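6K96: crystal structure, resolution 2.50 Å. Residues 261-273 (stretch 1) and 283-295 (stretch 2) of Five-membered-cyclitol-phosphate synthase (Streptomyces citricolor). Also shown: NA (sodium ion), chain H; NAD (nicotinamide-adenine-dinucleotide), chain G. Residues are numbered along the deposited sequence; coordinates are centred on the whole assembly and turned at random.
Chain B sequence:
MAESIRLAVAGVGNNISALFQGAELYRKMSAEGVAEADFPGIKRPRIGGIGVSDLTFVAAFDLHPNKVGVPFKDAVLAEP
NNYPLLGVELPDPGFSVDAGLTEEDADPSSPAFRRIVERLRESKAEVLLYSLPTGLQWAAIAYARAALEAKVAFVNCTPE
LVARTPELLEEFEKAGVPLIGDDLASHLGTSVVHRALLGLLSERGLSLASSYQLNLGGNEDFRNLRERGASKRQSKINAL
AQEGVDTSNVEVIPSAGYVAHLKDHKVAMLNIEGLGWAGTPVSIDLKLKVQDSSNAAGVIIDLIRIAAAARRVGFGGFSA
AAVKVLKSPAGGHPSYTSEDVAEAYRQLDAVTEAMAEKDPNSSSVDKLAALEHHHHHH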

# COMPACT_ATOMS: atom_id res chain seq x y z
N HIS B 261 9.25 -16.86 -7.36
CA HIS B 261 8.96 -16.03 -8.57
C HIS B 261 9.44 -14.58 -8.39
O HIS B 261 9.33 -13.87 -9.35
CB HIS B 261 7.46 -16.08 -8.94
CG HIS B 261 6.57 -15.29 -8.03
ND1 HIS B 261 5.72 -15.88 -7.13
CD2 HIS B 261 6.41 -13.95 -7.87
CE1 HIS B 261 5.09 -14.95 -6.44
NE2 HIS B 261 5.52 -13.75 -6.85
N LEU B 262 9.89 -14.13 -7.22
CA LEU B 262 10.64 -12.85 -7.08
C LEU B 262 12.05 -12.95 -7.66
O LEU B 262 12.59 -11.88 -7.96
CB LEU B 262 10.73 -12.39 -5.64
CG LEU B 262 9.41 -11.88 -5.03
CD1 LEU B 262 9.61 -11.32 -3.61
CD2 LEU B 262 8.80 -10.83 -5.88
N LYS B 263 12.68 -14.13 -7.72
CA LYS B 263 14.08 -14.27 -8.21
C LYS B 263 14.99 -13.27 -7.49
O LYS B 263 14.95 -13.19 -6.26
CB LYS B 263 14.09 -14.11 -9.74
CG LYS B 263 13.53 -15.32 -10.48
CD LYS B 263 12.71 -15.04 -11.73
CE LYS B 263 12.52 -16.24 -12.65
NZ LYS B 263 13.79 -16.61 -13.36
N ASP B 264 15.77 -12.48 -8.23
CA ASP B 264 16.71 -11.46 -7.66
C ASP B 264 15.98 -10.19 -7.23
O ASP B 264 16.68 -9.34 -6.71
CB ASP B 264 17.85 -11.10 -8.60
CG ASP B 264 18.87 -10.15 -8.02
OD1 ASP B 264 19.64 -10.52 -7.07
OD2 ASP B 264 18.89 -9.01 -8.51
N HIS B 265 14.66 -10.11 -7.31
CA HIS B 265 13.90 -8.97 -6.73
C HIS B 265 13.86 -9.04 -5.22
O HIS B 265 13.76 -10.11 -4.70
CB HIS B 265 12.45 -8.90 -7.20
CG HIS B 265 12.31 -8.28 -8.53
ND1 HIS B 265 11.63 -8.90 -9.53
CD2 HIS B 265 12.78 -7.11 -9.03
CE1 HIS B 265 11.64 -8.14 -10.62
NE2 HIS B 265 12.37 -7.03 -10.36
N LYS B 266 13.86 -7.91 -4.53
CA LYS B 266 13.65 -7.93 -3.07
C LYS B 266 12.50 -6.95 -2.79
O LYS B 266 12.55 -5.86 -3.31
CB LYS B 266 14.95 -7.59 -2.34
CG LYS B 266 14.76 -7.03 -0.94
CD LYS B 266 16.00 -7.07 -0.07
CE LYS B 266 16.10 -8.39 0.64
NZ LYS B 266 17.11 -8.29 1.72
N VAL B 267 11.57 -7.32 -1.93
CA VAL B 267 10.40 -6.51 -1.53
C VAL B 267 10.53 -6.23 -0.05
O VAL B 267 10.89 -7.12 0.62
CB VAL B 267 9.08 -7.22 -1.81
CG1 VAL B 267 7.96 -6.47 -1.13
CG2 VAL B 267 8.82 -7.35 -3.29
N ALA B 268 10.23 -5.03 0.39
CA ALA B 268 10.22 -4.59 1.79
C ALA B 268 8.84 -4.02 2.08
O ALA B 268 8.27 -3.54 1.21
CB ALA B 268 11.25 -3.55 1.94
N MET B 269 8.28 -4.24 3.25
CA MET B 269 6.97 -3.69 3.61
C MET B 269 7.19 -3.09 4.97
O MET B 269 7.87 -3.76 5.77
CB MET B 269 5.86 -4.75 3.65
CG MET B 269 5.03 -4.74 2.40
SD MET B 269 4.94 -6.38 1.63
CE MET B 269 4.50 -7.42 3.00
N LEU B 270 6.81 -1.85 5.18
CA LEU B 270 7.02 -1.34 6.54
C LEU B 270 5.76 -0.61 7.01
O LEU B 270 4.86 -0.37 6.19
CB LEU B 270 8.36 -0.61 6.66
CG LEU B 270 8.50 0.73 5.97
CD1 LEU B 270 7.79 1.78 6.82
CD2 LEU B 270 9.98 1.07 5.74
N ASN B 271 5.62 -0.62 8.33
CA ASN B 271 4.52 0.01 9.08
C ASN B 271 5.16 0.84 10.18
O ASN B 271 6.10 0.33 10.82
CB ASN B 271 3.57 -0.99 9.72
CG ASN B 271 2.39 -0.27 10.35
OD1 ASN B 271 2.28 -0.19 11.56
ND2 ASN B 271 1.58 0.35 9.51
N ILE B 272 4.72 2.08 10.32
CA ILE B 272 5.09 2.97 11.45
C ILE B 272 3.82 3.56 11.99
O ILE B 272 3.03 3.97 11.21
CB ILE B 272 6.08 4.07 11.07
CG1 ILE B 272 7.39 3.51 10.53
CG2 ILE B 272 6.27 5.00 12.26
CD1 ILE B 272 8.07 4.43 9.59
N GLU B 273 3.65 3.50 13.31
CA GLU B 273 2.44 3.94 14.02
C GLU B 273 2.92 4.95 15.03
O GLU B 273 3.41 4.56 16.06
CB GLU B 273 1.72 2.77 14.70
CG GLU B 273 1.10 1.78 13.71
CD GLU B 273 0.01 2.35 12.78
OE1 GLU B 273 -0.69 3.37 13.15
OE2 GLU B 273 -0.15 1.77 11.66
N SER B 283 -0.13 7.33 10.88
CA SER B 283 0.10 5.97 10.30
C SER B 283 0.95 6.04 9.02
O SER B 283 0.68 6.94 8.25
CB SER B 283 -1.21 5.31 10.07
OG SER B 283 -1.78 5.02 11.34
N ILE B 284 1.94 5.16 8.82
CA ILE B 284 2.70 5.04 7.55
C ILE B 284 2.74 3.57 7.12
O ILE B 284 3.07 2.72 7.92
CB ILE B 284 4.10 5.68 7.65
CG1 ILE B 284 3.98 7.15 8.06
CG2 ILE B 284 4.92 5.57 6.36
CD1 ILE B 284 5.29 7.91 8.01
N ASP B 285 2.39 3.30 5.88
CA ASP B 285 2.47 1.98 5.24
C ASP B 285 3.36 2.20 4.03
O ASP B 285 3.13 3.17 3.37
CB ASP B 285 1.06 1.47 4.94
CG ASP B 285 0.38 0.91 6.19
OD1 ASP B 285 1.08 0.11 6.95
OD2 ASP B 285 -0.80 1.27 6.45
N LEU B 286 4.40 1.41 3.81
CA LEU B 286 5.31 1.61 2.66
C LEU B 286 5.59 0.24 2.01
O LEU B 286 5.55 -0.74 2.71
CB LEU B 286 6.56 2.35 3.12
CG LEU B 286 7.61 2.55 2.04
CD1 LEU B 286 8.46 3.79 2.31
CD2 LEU B 286 8.54 1.37 1.88
N LYS B 287 5.67 0.18 0.67
CA LYS B 287 6.26 -0.96 -0.06
C LYS B 287 7.48 -0.46 -0.84
O LYS B 287 7.37 0.61 -1.39
CB LYS B 287 5.24 -1.59 -0.98
CG LYS B 287 5.86 -2.71 -1.79
CD LYS B 287 4.89 -3.48 -2.58
CE LYS B 287 5.62 -4.45 -3.49
NZ LYS B 287 4.73 -4.96 -4.56
N LEU B 288 8.59 -1.21 -0.81
CA LEU B 288 9.82 -0.98 -1.57
C LEU B 288 10.01 -2.17 -2.47
O LEU B 288 9.85 -3.27 -1.97
CB LEU B 288 10.96 -0.80 -0.59
CG LEU B 288 12.35 -0.76 -1.20
CD1 LEU B 288 12.45 0.28 -2.28
CD2 LEU B 288 13.41 -0.52 -0.13
N LYS B 289 10.16 -1.98 -3.79
CA LYS B 289 10.61 -3.08 -4.67
C LYS B 289 11.94 -2.64 -5.26
O LYS B 289 11.96 -1.49 -5.64
CB LYS B 289 9.57 -3.45 -5.72
CG LYS B 289 9.77 -4.83 -6.34
CD LYS B 289 8.65 -5.27 -7.22
CE LYS B 289 8.39 -6.77 -7.18
NZ LYS B 289 8.87 -7.47 -8.40
N VAL B 290 12.97 -3.50 -5.30
CA VAL B 290 14.27 -3.23 -5.97
C VAL B 290 14.81 -4.50 -6.65
O VAL B 290 14.34 -5.61 -6.31
CB VAL B 290 15.27 -2.70 -4.94
CG1 VAL B 290 14.76 -1.44 -4.29
CG2 VAL B 290 15.61 -3.73 -3.88
N GLN B 291 15.73 -4.35 -7.59
CA GLN B 291 16.53 -5.48 -8.16
C GLN B 291 17.69 -5.71 -7.21
O GLN B 291 18.68 -4.99 -7.36
CB GLN B 291 17.28 -5.19 -9.46
CG GLN B 291 16.73 -5.74 -10.74
CD GLN B 291 16.15 -7.13 -10.83
OE1 GLN B 291 15.27 -7.30 -11.66
NE2 GLN B 291 16.58 -8.13 -10.07
N ASP B 292 17.55 -6.62 -6.25
CA ASP B 292 18.49 -6.73 -5.08
C ASP B 292 19.94 -6.64 -5.57
O ASP B 292 20.70 -5.83 -5.04
CB ASP B 292 18.19 -7.98 -4.24
CG ASP B 292 18.87 -7.97 -2.88
OD1 ASP B 292 18.94 -6.87 -2.32
OD2 ASP B 292 19.40 -9.06 -2.44
N SER B 293 20.32 -7.33 -6.63
CA SER B 293 21.74 -7.37 -7.06
C SER B 293 22.17 -6.12 -7.85
O SER B 293 23.42 -5.94 -8.06
CB SER B 293 22.00 -8.61 -7.83
OG SER B 293 22.02 -9.72 -6.96
N SER B 294 21.23 -5.27 -8.28
CA SER B 294 21.55 -3.89 -8.75
C SER B 294 21.93 -3.09 -7.51
O SER B 294 22.81 -2.22 -7.63
CB SER B 294 20.40 -3.23 -9.54
OG SER B 294 20.29 -3.76 -10.87
N ASN B 295 21.32 -3.38 -6.36
CA ASN B 295 21.64 -2.65 -5.11
C ASN B 295 23.07 -2.98 -4.73
O ASN B 295 23.63 -2.20 -4.01
CB ASN B 295 20.70 -2.98 -3.96
CG ASN B 295 19.62 -1.95 -3.67
OD1 ASN B 295 19.60 -0.88 -4.26
ND2 ASN B 295 18.74 -2.27 -2.74
NA NA H . 22.83 -10.15 -4.60
PA NAD G . 25.19 -15.36 -5.03
O1A NAD G . 24.67 -16.42 -4.14
O2A NAD G . 24.35 -15.05 -6.24
O5B NAD G . 26.70 -15.53 -5.45
C5B NAD G . 27.45 -16.48 -4.65
C4B NAD G . 28.42 -17.21 -5.54
O4B NAD G . 29.56 -17.77 -4.80
C3B NAD G . 27.78 -18.41 -6.26
O3B NAD G . 28.22 -18.40 -7.61
C2B NAD G . 28.39 -19.59 -5.52
O2B NAD G . 28.19 -20.69 -6.36
C1B NAD G . 29.82 -19.05 -5.35
N9A NAD G . 30.71 -19.74 -4.45
C8A NAD G . 30.29 -20.44 -3.34
N7A NAD G . 31.29 -20.90 -2.61
C5A NAD G . 32.43 -20.46 -3.26
C6A NAD G . 33.80 -20.63 -2.97
N6A NAD G . 34.23 -21.28 -1.89
N1A NAD G . 34.71 -20.02 -3.79
C2A NAD G . 34.23 -19.36 -4.86
N3A NAD G . 32.98 -19.16 -5.24
C4A NAD G . 32.10 -19.73 -4.39
O3 NAD G . 25.31 -14.04 -4.16
PN NAD G . 25.13 -12.50 -4.60
O1N NAD G . 26.03 -12.26 -5.75
O2N NAD G . 23.65 -12.32 -4.64
O5D NAD G . 25.75 -11.76 -3.30
C5D NAD G . 27.17 -12.03 -2.97
C4D NAD G . 27.46 -11.55 -1.58
O4D NAD G . 27.30 -10.12 -1.46
C3D NAD G . 26.53 -12.18 -0.53
O3D NAD G . 27.29 -12.41 0.63
C2D NAD G . 25.58 -11.03 -0.19
O2D NAD G . 25.04 -11.01 1.12
C1D NAD G . 26.52 -9.83 -0.29
N1N NAD G . 25.73 -8.57 -0.39
C2N NAD G . 24.67 -8.48 -1.35
C3N NAD G . 23.79 -7.42 -1.36
C7N NAD G . 22.72 -7.37 -2.44
O7N NAD G . 22.75 -8.20 -3.35
N7N NAD G . 21.78 -6.44 -2.36
C4N NAD G . 23.93 -6.45 -0.36
C5N NAD G . 25.06 -6.46 0.45
C6N NAD G . 25.89 -7.56 0.49
O HOH W 1 2.38 -1.68 5.96

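Strands 265-273 and 283-291 run antiparallel, their directions 169° apart, and together the two stretches bury 1087 Å². Four pairs carry the backbone ladder, each bonded both ways: Lys 266 N to Val 290 O (2.9 Å) and Val 290 N to Lys 266 O (3.1 Å) begin it, and Ile 272 N to Ile 284 O (3.0 Å) with Ile 284 N to Ile 272 O (2.9 Å) end it, with Ala 268-Leu 288 and Leu 270-Leu 286 between.

The side chains of these pairs share one face of the sheet, which is mostly apolar. The CB of Ala 268 meets the CB of Leu 288 at 3.7 Å; Leu 270, with chi1 and chi2 both p, sets its CG 3.8 Å from Leu 286 CB; the branched Ile 272 and Ile 284 meet CB to CB at 4.3 Å. At the end of this row Lys 266 lays its aliphatic stem by the acid, CD 3.7 Å from Asp 292 OD1.

The other face is more polar. The long stems of Lys 287 and Lys 289 pack by Val 267: CG1 of Val 267 lies 3.9 Å from CE of Lys 287, and its CG2 4.0 Å from CE of Lys 289. Lys 289 NZ then sits over one face of the His 265 ring. Farther along, Asn 271 ND2 donates to Asp 285 OD1 (2.6 Å) and to Glu 273 OE2 (3.1 Å), while Glu 273, with chi1 and chi2 both m, brings OE1 to Ser 283 OG, which donates to it (2.7 Å).

Within the type II' turn from Leu 262 to His 265, buried Asp 264 points its CA-to-CB bond toward the second stretch. Asp 264 OD2 accepts from Gln 291 NE2 and Ser 293 N, both 2.9 Å, its OD1 from Ser 293 OG (2.5 Å), and its O from Asp 292 N (2.9 Å). Ser 293 OG also binds the sodium ion at 2.5 Å, linking this knot to the NAD site.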